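Local coordinates for ORF99 (PDB 3DF6), which is of unknown function but comes from an archaeal filamentous virus and withstands heat and acid, at residues 65-77 with 87-99. The protein carries 2 engineered substitutions. Sequence-based numbering, arbitrary orientation.
Sequences ASENAMKKLFVEY and VLSIKGVNDWVRE. Engineered in segment 65-77: Met70 (natural residue Ile). With CA (calcium ion), chain H; CA (calcium ion), chain I.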
ATOM      1  N   ALA C  65      15.567   1.803 -12.267  1.00 23.94           N
ATOM      2  CA  ALA C  65      14.245   1.747 -12.901  1.00 26.91           C
ATOM      3  C   ALA C  65      14.300   2.124 -14.362  1.00 28.89           C
ATOM      4  O   ALA C  65      13.756   1.434 -15.231  1.00 30.92           O
ATOM      5  CB  ALA C  65      13.252   2.621 -12.162  1.00 27.23           C
ATOM      6  N   SER C  66      14.966   3.227 -14.632  1.00 30.09           N
ATOM      7  CA  SER C  66      14.935   3.866 -15.922  1.00 31.29           C
ATOM      8  C   SER C  66      16.157   4.735 -15.848  1.00 31.23           C
ATOM      9  O   SER C  66      16.936   4.617 -14.882  1.00 31.89           O
ATOM     10  CB  SER C  66      13.677   4.711 -16.089  0.80 31.97           C
ATOM     11  OG  SER C  66      12.509   3.884 -16.087  0.80 34.48           O
ATOM     12  N   GLU C  67      16.354   5.584 -16.845  1.00 29.31           N
ATOM     13  CA  GLU C  67      17.634   6.268 -16.963  1.00 28.41           C
ATOM     14  C   GLU C  67      18.145   7.004 -15.686  1.00 26.48           C
ATOM     15  O   GLU C  67      19.263   6.709 -15.220  1.00 27.93           O
ATOM     16  CB  GLU C  67      17.680   7.144 -18.223  0.70 28.93           C
ATOM     17  CG  GLU C  67      16.378   7.832 -18.585  0.70 31.03           C
ATOM     18  CD  GLU C  67      16.400   8.405 -19.996  0.70 33.36           C
ATOM     19  OE1 GLU C  67      17.497   8.498 -20.603  0.70 35.28           O
ATOM     20  OE2 GLU C  67      15.316   8.773 -20.498  0.70 34.57           O
ATOM     21  N   ASN C  68      17.385   7.916 -15.129  1.00 22.57           N
ATOM     22  CA  ASN C  68      17.760   8.570 -13.865  1.00 20.38           C
ATOM     23  C   ASN C  68      16.875   8.130 -12.693  1.00 19.93           C
ATOM     24  O   ASN C  68      17.061   8.553 -11.562  1.00 20.61           O
ATOM     25  CB  ASN C  68      17.725  10.102 -13.970  1.00 19.53           C
ATOM     26  CG  ASN C  68      18.760  10.658 -14.917  1.00 17.86           C
ATOM     27  OD1 ASN C  68      18.403  11.281 -15.902  1.00 15.47           O
ATOM     28  ND2 ASN C  68      20.037  10.460 -14.612  1.00 17.52           N
ATOM     29  N   ALA C  69      15.920   7.261 -12.954  1.00 18.95           N
ATOM     30  CA  ALA C  69      14.953   6.888 -11.942  1.00 18.55           C
ATOM     31  C   ALA C  69      15.448   5.653 -11.208  1.00 18.62           C
ATOM     32  O   ALA C  69      15.975   4.721 -11.809  1.00 17.67           O
ATOM     33  CB  ALA C  69      13.605   6.643 -12.572  1.00 18.21           C
HETATM   34  N   MSE C  70      15.304   5.682  -9.899  1.00 18.60           N
HETATM   35  CA  MSE C  70      15.588   4.546  -9.056  1.00 20.96           C
HETATM   36  C   MSE C  70      14.373   4.255  -8.177  0.70 17.99           C
HETATM   37  O   MSE C  70      13.704   5.167  -7.717  1.00 18.02           O
HETATM   38  CB  MSE C  70      16.814   4.862  -8.212  0.70 20.09           C
HETATM   39  CG  MSE C  70      16.836   4.151  -6.927  0.70 24.92           C
HETATM   40 SE   MSE C  70      18.597   4.182  -6.248  0.70 37.22          SE
HETATM   41  CE  MSE C  70      18.486   5.675  -5.038  0.70 35.22           C
ATOM     42  N   LYS C  71      14.070   2.983  -7.975  1.00 16.56           N
ATOM     43  CA  LYS C  71      13.016   2.581  -7.045  1.00 15.85           C
ATOM     44  C   LYS C  71      13.705   2.085  -5.792  1.00 15.94           C
ATOM     45  O   LYS C  71      14.669   1.311  -5.885  1.00 14.60           O
ATOM     46  CB  LYS C  71      12.136   1.465  -7.626  1.00 16.11           C
ATOM     47  CG  LYS C  71      11.173   1.832  -8.769  1.00 15.67           C
ATOM     48  CD  LYS C  71       9.885   2.431  -8.249  1.00 16.32           C
ATOM     49  CE  LYS C  71       8.964   2.910  -9.381  1.00 14.39           C
ATOM     50  NZ  LYS C  71       7.779   3.531  -8.729  1.00 12.86           N
ATOM     51  N   LYS C  72      13.247   2.548  -4.631  1.00 15.25           N
ATOM     52  CA  LYS C  72      13.797   2.073  -3.359  1.00 17.24           C
ATOM     53  C   LYS C  72      12.714   1.433  -2.512  1.00 16.63           C
ATOM     54  O   LYS C  72      11.613   1.985  -2.364  1.00 15.56           O
ATOM     55  CB  LYS C  72      14.457   3.191  -2.565  1.00 17.57           C
ATOM     56  CG  LYS C  72      15.723   3.788  -3.251  1.00 21.19           C
ATOM     57  CD  LYS C  72      16.344   4.839  -2.303  1.00 22.70           C
ATOM     58  CE  LYS C  72      17.649   5.395  -2.837  1.00 28.12           C
ATOM     59  NZ  LYS C  72      18.128   6.657  -2.115  1.00 32.64           N
ATOM     60  N   LEU C  73      13.052   0.272  -1.965  1.00 15.81           N
ATOM     61  CA  LEU C  73      12.151  -0.510  -1.124  1.00 15.84           C
ATOM     62  C   LEU C  73      12.734  -0.677   0.275  1.00 15.81           C
ATOM     63  O   LEU C  73      13.849  -1.165   0.442  1.00 15.83           O
ATOM     64  CB  LEU C  73      11.932  -1.894  -1.758  1.00 15.27           C
ATOM     65  CG  LEU C  73      10.853  -2.751  -1.088  1.00 16.91           C
ATOM     66  CD1 LEU C  73       9.434  -2.201  -1.492  1.00 16.96           C
ATOM     67  CD2 LEU C  73      11.027  -4.219  -1.420  1.00 15.79           C
ATOM     68  N   PHE C  74      11.985  -0.255   1.288  1.00 15.90           N
ATOM     69  CA  PHE C  74      12.406  -0.430   2.669  1.00 15.57           C
ATOM     70  C   PHE C  74      11.533  -1.505   3.306  1.00 15.58           C
ATOM     71  O   PHE C  74      10.307  -1.396   3.276  1.00 14.83           O
ATOM     72  CB  PHE C  74      12.232   0.879   3.440  1.00 15.63           C
ATOM     73  CG  PHE C  74      13.065   1.998   2.923  1.00 16.56           C
ATOM     74  CD1 PHE C  74      14.294   2.275   3.506  1.00 15.89           C
ATOM     75  CD2 PHE C  74      12.622   2.790   1.851  1.00 18.17           C
ATOM     76  CE1 PHE C  74      15.089   3.323   3.044  1.00 18.69           C
ATOM     77  CE2 PHE C  74      13.415   3.841   1.363  1.00 19.97           C
ATOM     78  CZ  PHE C  74      14.660   4.103   1.963  1.00 18.89           C
ATOM     79  N   VAL C  75      12.161  -2.530   3.884  1.00 15.31           N
ATOM     80  CA  VAL C  75      11.435  -3.617   4.544  1.00 15.04           C
ATOM     81  C   VAL C  75      11.910  -3.695   5.984  1.00 15.12           C
ATOM     82  O   VAL C  75      13.090  -3.902   6.248  1.00 14.55           O
ATOM     83  CB  VAL C  75      11.641  -5.007   3.848  1.00 15.52           C
ATOM     84  CG1 VAL C  75      10.797  -6.080   4.527  1.00 14.75           C
ATOM     85  CG2 VAL C  75      11.290  -4.936   2.363  1.00 15.62           C
ATOM     86  N   GLU C  76      10.988  -3.486   6.910  1.00 14.52           N
ATOM     87  CA  GLU C  76      11.282  -3.578   8.320  1.00 14.12           C
ATOM     88  C   GLU C  76      10.828  -4.949   8.827  1.00 13.73           C
ATOM     89  O   GLU C  76       9.667  -5.323   8.645  1.00 12.13           O
ATOM     90  CB  GLU C  76      10.532  -2.472   9.065  1.00 14.59           C
ATOM     91  CG  GLU C  76      10.917  -2.315  10.529  1.00 14.32           C
ATOM     92  CD  GLU C  76       9.922  -1.436  11.306  1.00 16.69           C
ATOM     93  OE1 GLU C  76       8.918  -1.015  10.715  1.00 18.31           O
ATOM     94  OE2 GLU C  76      10.148  -1.170  12.503  1.00 17.54           O
ATOM     95  N   TYR C  77      11.731  -5.699   9.461  1.00 13.30           N
ATOM     96  CA  TYR C  77      11.408  -7.067   9.865  1.00 13.72           C
ATOM     97  C   TYR C  77      12.153  -7.562  11.095  1.00 15.15           C
ATOM     98  O   TYR C  77      13.200  -7.006  11.481  1.00 14.77           O
ATOM     99  CB  TYR C  77      11.634  -8.062   8.706  1.00 13.59           C
ATOM    100  CG  TYR C  77      13.069  -8.157   8.203  1.00 12.72           C
ATOM    101  CD1 TYR C  77      13.949  -9.129   8.694  1.00 12.34           C
ATOM    102  CD2 TYR C  77      13.541  -7.264   7.238  1.00 13.78           C
ATOM    103  CE1 TYR C  77      15.271  -9.207   8.219  1.00 13.57           C
ATOM    104  CE2 TYR C  77      14.828  -7.334   6.763  1.00 13.87           C
ATOM    105  CZ  TYR C  77      15.689  -8.304   7.246  1.00 14.68           C
ATOM    106  OH  TYR C  77      16.963  -8.343   6.750  1.00 13.35           O
ATOM    107  N   VAL C  87       7.425  -9.396   8.994  1.00 13.75           N
ATOM    108  CA  VAL C  87       7.453  -8.082   8.367  1.00 12.28           C
ATOM    109  C   VAL C  87       6.527  -7.124   9.123  1.00 12.82           C
ATOM    110  O   VAL C  87       5.342  -7.424   9.352  1.00 12.10           O
ATOM    111  CB  VAL C  87       7.101  -8.172   6.864  1.00 12.60           C
ATOM    112  CG1 VAL C  87       7.045  -6.771   6.216  1.00 10.76           C
ATOM    113  CG2 VAL C  87       8.115  -9.061   6.116  1.00 13.30           C
ATOM    114  N   LEU C  88       7.073  -5.960   9.480  1.00 12.25           N
ATOM    115  CA  LEU C  88       6.351  -4.953  10.254  1.00 12.07           C
ATOM    116  C   LEU C  88       5.957  -3.746   9.421  1.00 11.92           C
ATOM    117  O   LEU C  88       4.976  -3.062   9.730  1.00 11.54           O
ATOM    118  CB  LEU C  88       7.178  -4.502  11.461  1.00 12.25           C
ATOM    119  CG  LEU C  88       7.532  -5.667  12.404  1.00 12.66           C
ATOM    120  CD1 LEU C  88       8.612  -5.189  13.370  1.00 14.08           C
ATOM    121  CD2 LEU C  88       6.294  -6.124  13.147  1.00 14.00           C
ATOM    122  N   SER C  89       6.735  -3.494   8.376  1.00 12.59           N
ATOM    123  CA  SER C  89       6.482  -2.385   7.443  0.50 13.68           C
ATOM    124  C   SER C  89       7.189  -2.634   6.117  1.00 13.91           C
ATOM    125  O   SER C  89       8.235  -3.317   6.082  1.00 13.53           O
ATOM    126  CB  SER C  89       6.960  -1.055   8.042  0.50 13.78           C
ATOM    127  OG  SER C  89       6.569   0.037   7.219  0.50 17.71           O
ATOM    128  N   ILE C  90       6.608  -2.096   5.040  1.00 14.33           N
ATOM    129  CA  ILE C  90       7.180  -2.056   3.717  1.00 15.32           C
ATOM    130  C   ILE C  90       6.890  -0.634   3.173  1.00 15.47           C
ATOM    131  O   ILE C  90       5.768  -0.128   3.318  1.00 14.45           O
ATOM    132  CB  ILE C  90       6.559  -3.127   2.753  1.00 15.60           C
ATOM    133  CG1 ILE C  90       6.651  -4.537   3.350  1.00 15.98           C
ATOM    134  CG2 ILE C  90       7.333  -3.119   1.410  1.00 16.76           C
ATOM    135  CD1 ILE C  90       5.947  -5.694   2.511  1.00 16.51           C
ATOM    136  N   LYS C  91       7.902   0.001   2.579  1.00 15.02           N
ATOM    137  CA  LYS C  91       7.766   1.337   2.014  1.00 16.40           C
ATOM    138  C   LYS C  91       8.505   1.419   0.689  1.00 15.98           C
ATOM    139  O   LYS C  91       9.655   0.956   0.579  1.00 16.01           O
ATOM    140  CB  LYS C  91       8.300   2.392   2.976  1.00 16.06           C
ATOM    141  CG  LYS C  91       8.188   3.854   2.486  1.00 19.45           C
ATOM    142  CD  LYS C  91       8.704   4.800   3.589  1.00 20.38           C
ATOM    143  CE  LYS C  91       8.721   6.273   3.171  1.00 23.20           C
ATOM    144  NZ  LYS C  91       7.405   6.704   2.598  1.00 26.60           N
ATOM    145  N   GLY C  92       7.835   2.001  -0.308  1.00 14.58           N
ATOM    146  CA  GLY C  92       8.395   2.130  -1.653  1.00 13.88           C
ATOM    147  C   GLY C  92       8.482   3.603  -1.996  1.00 14.26           C
ATOM    148  O   GLY C  92       7.492   4.325  -1.887  1.00 13.07           O
ATOM    149  N   VAL C  93       9.668   4.035  -2.408  1.00 13.95           N
ATOM    150  CA  VAL C  93       9.974   5.440  -2.658  1.00 15.55           C
ATOM    151  C   VAL C  93      10.619   5.562  -4.047  1.00 14.90           C
ATOM    152  O   VAL C  93      11.348   4.671  -4.475  1.00 14.09           O
ATOM    153  CB  VAL C  93      10.935   5.921  -1.505  1.00 16.83           C
ATOM    154  CG1 VAL C  93      11.808   7.061  -1.888  1.00 20.70           C
ATOM    155  CG2 VAL C  93      10.127   6.267  -0.250  1.00 17.98           C
ATOM    156  N   ASN C  94      10.379   6.666  -4.740  1.00 14.66           N
ATOM    157  CA  ASN C  94      11.079   6.952  -5.990  1.00 15.46           C
ATOM    158  C   ASN C  94      12.233   7.861  -5.691  1.00 16.61           C
ATOM    159  O   ASN C  94      12.142   8.635  -4.760  1.00 16.00           O
ATOM    160  CB  ASN C  94      10.167   7.716  -6.927  1.00 15.91           C
ATOM    161  CG  ASN C  94       9.100   6.858  -7.482  1.00 16.22           C
ATOM    162  OD1 ASN C  94       9.331   5.688  -7.764  1.00 12.29           O
ATOM    163  ND2 ASN C  94       7.924   7.419  -7.645  1.00 15.63           N
ATOM    164  N   ASP C  95      13.299   7.789  -6.482  1.00 16.20           N
ATOM    165  CA  ASP C  95      14.405   8.718  -6.330  1.00 17.08           C
ATOM    166  C   ASP C  95      15.009   8.988  -7.708  1.00 16.51           C
ATOM    167  O   ASP C  95      15.114   8.078  -8.546  1.00 16.06           O
ATOM    168  CB  ASP C  95      15.454   8.103  -5.403  1.00 18.15           C
ATOM    169  CG  ASP C  95      16.504   9.115  -4.888  1.00 21.95           C
ATOM    170  OD1 ASP C  95      16.350  10.352  -5.042  1.00 23.45           O
ATOM    171  OD2 ASP C  95      17.512   8.643  -4.305  1.00 26.37           O
ATOM    172  N   TRP C  96      15.393  10.242  -7.932  1.00 15.47           N
ATOM    173  CA  TRP C  96      16.161  10.627  -9.103  1.00 15.45           C
ATOM    174  C   TRP C  96      17.620  10.491  -8.741  1.00 15.77           C
ATOM    175  O   TRP C  96      18.074  10.994  -7.704  1.00 15.93           O
ATOM    176  CB  TRP C  96      15.888  12.079  -9.494  1.00 14.23           C
ATOM    177  CG  TRP C  96      16.705  12.570 -10.668  1.00 14.12           C
ATOM    178  CD1 TRP C  96      18.022  12.971 -10.662  1.00 13.13           C
ATOM    179  CD2 TRP C  96      16.247  12.739 -12.008  1.00 13.06           C
ATOM    180  NE1 TRP C  96      18.405  13.371 -11.917  1.00 12.12           N
ATOM    181  CE2 TRP C  96      17.337  13.236 -12.766  1.00 12.82           C
ATOM    182  CE3 TRP C  96      15.018  12.510 -12.650  1.00 14.14           C
ATOM    183  CZ2 TRP C  96      17.232  13.524 -14.130  1.00 11.81           C
ATOM    184  CZ3 TRP C  96      14.924  12.787 -14.018  1.00 13.04           C
ATOM    185  CH2 TRP C  96      16.027  13.285 -14.735  1.00 13.52           C
ATOM    186  N   VAL C  97      18.366   9.847  -9.623  1.00 15.71           N
ATOM    187  CA  VAL C  97      19.748   9.557  -9.358  1.00 15.89           C
ATOM    188  C   VAL C  97      20.578   9.912 -10.602  1.00 15.32           C
ATOM    189  O   VAL C  97      20.057   9.930 -11.729  1.00 14.91           O
ATOM    190  CB  VAL C  97      19.900   8.081  -8.911  1.00 16.34           C
ATOM    191  CG1 VAL C  97      21.307   7.782  -8.481  1.00 19.65           C
ATOM    192  CG2 VAL C  97      18.996   7.823  -7.731  1.00 17.50           C
ATOM    193  N   ARG C  98      21.851  10.233 -10.386  1.00 13.69           N
ATOM    194  CA  ARG C  98      22.756  10.500 -11.489  1.00 13.07           C
ATOM    195  C   ARG C  98      23.015   9.171 -12.222  1.00 13.92           C
ATOM    196  O   ARG C  98      23.269   8.146 -11.574  1.00 12.90           O
ATOM    197  CB  ARG C  98      24.063  11.055 -10.944  1.00 12.64           C
ATOM    198  CG  ARG C  98      25.105  11.296 -11.991  1.00  8.46           C
ATOM    199  CD  ARG C  98      26.210  12.167 -11.472  1.00  5.65           C
ATOM    200  NE  ARG C  98      27.045  12.668 -12.550  1.00  2.00           N
ATOM    201  CZ  ARG C  98      27.943  13.638 -12.420  1.00  2.28           C
ATOM    202  NH1 ARG C  98      28.140  14.222 -11.250  1.00  3.46           N
ATOM    203  NH2 ARG C  98      28.655  14.014 -13.454  1.00  2.00           N
ATOM    204  N   GLU C  99      22.928   9.182 -13.551  1.00 13.91           N
ATOM    205  CA  GLU C  99      23.236   7.971 -14.326  1.00 15.81           C
ATOM    206  C   GLU C  99      24.718   7.662 -14.308  1.00 15.88           C
ATOM    207  O   GLU C  99      25.573   8.556 -14.165  1.00 14.88           O
ATOM    208  CB  GLU C  99      22.790   8.111 -15.774  0.70 15.65           C
ATOM    209  CG  GLU C  99      21.286   8.078 -15.899  0.70 19.83           C
ATOM    210  CD  GLU C  99      20.805   8.304 -17.311  0.70 24.23           C
ATOM    211  OE1 GLU C  99      21.620   8.557 -18.216  0.70 28.50           O
ATOM    212  OE2 GLU C  99      19.594   8.235 -17.531  0.70 27.80           O
ATOM    213  OXT GLU C  99      25.077   6.484 -14.437  1.00 16.88           O
TER
HETATM  214 CA    CA H 100      19.490  11.803 -17.944  1.00 21.34          CA
HETATM  215 CA    CA I 101      27.571   7.115 -13.712  1.00 22.53          CA
HETATM  216  O   HOH W   1      11.427   5.901  -9.569  1.00 15.14           O
HETATM  217  O   HOH W   2       9.686  -0.007   5.952  1.00 19.20           O
HETATM  218  O   HOH W   3      21.825  10.916 -17.638  1.00 37.00           O
HETATM  219  O   HOH W   4      20.609  12.911 -19.678  1.00 28.45           O
HETATM  220  O   HOH W   5      19.142   9.662 -19.414  1.00 30.09           O
HETATM  221  O   HOH W   6      17.244  11.925 -18.274  1.00 32.04           O
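With CG anti to the backbone N of Trp96 (chi1 177°) and CG anti to the carbonyl carbon of Asn68 (chi1 -66°), the indole and the amide stack, their planes somewhat inclined, where this antiparallel beta hairpin of strands 69-80 and 84-96 runs out. Asn68 CB makes a CH-pi contact over the six-membered ring of Trp96, 3.4 Å from the centroid. The amide is gripped at both ends: Asn68 ND2 donates to Val97 O, while Asn68 OD1 binds a calcium ion at 2.4 Å, alongside four waters, a bond that should polarise the C=O.

Further along, Met70, Lys72 and Phe74 share one face with Asp95 and Val93. The extended Lys72 chain reaches diagonally to a salt bridge, NZ to Asp95 OD2 at 3.0 Å, from the anti side and well out of the carboxylate plane. CE of the engineered selenomethionine Met70 lies against Asp95 OD2 and Val97 CG2.

On the other face, Lys71 bends at chi2 (-83°) so that NZ meets an in-plane lone pair of Asn94 OD1 at 2.8 Å; Lys71 NZ also forms a salt bridge with Asp20, its strongest polar partner. Leu73, Val75 and Ile90 pack there beneath helices 3-18 and 35-42. A classic bulge sets Leu88 and Ser89 against Glu76, whose O takes a nearly straight bond from Leu88 N at 2.8 Å and a weak one from Ser89 N.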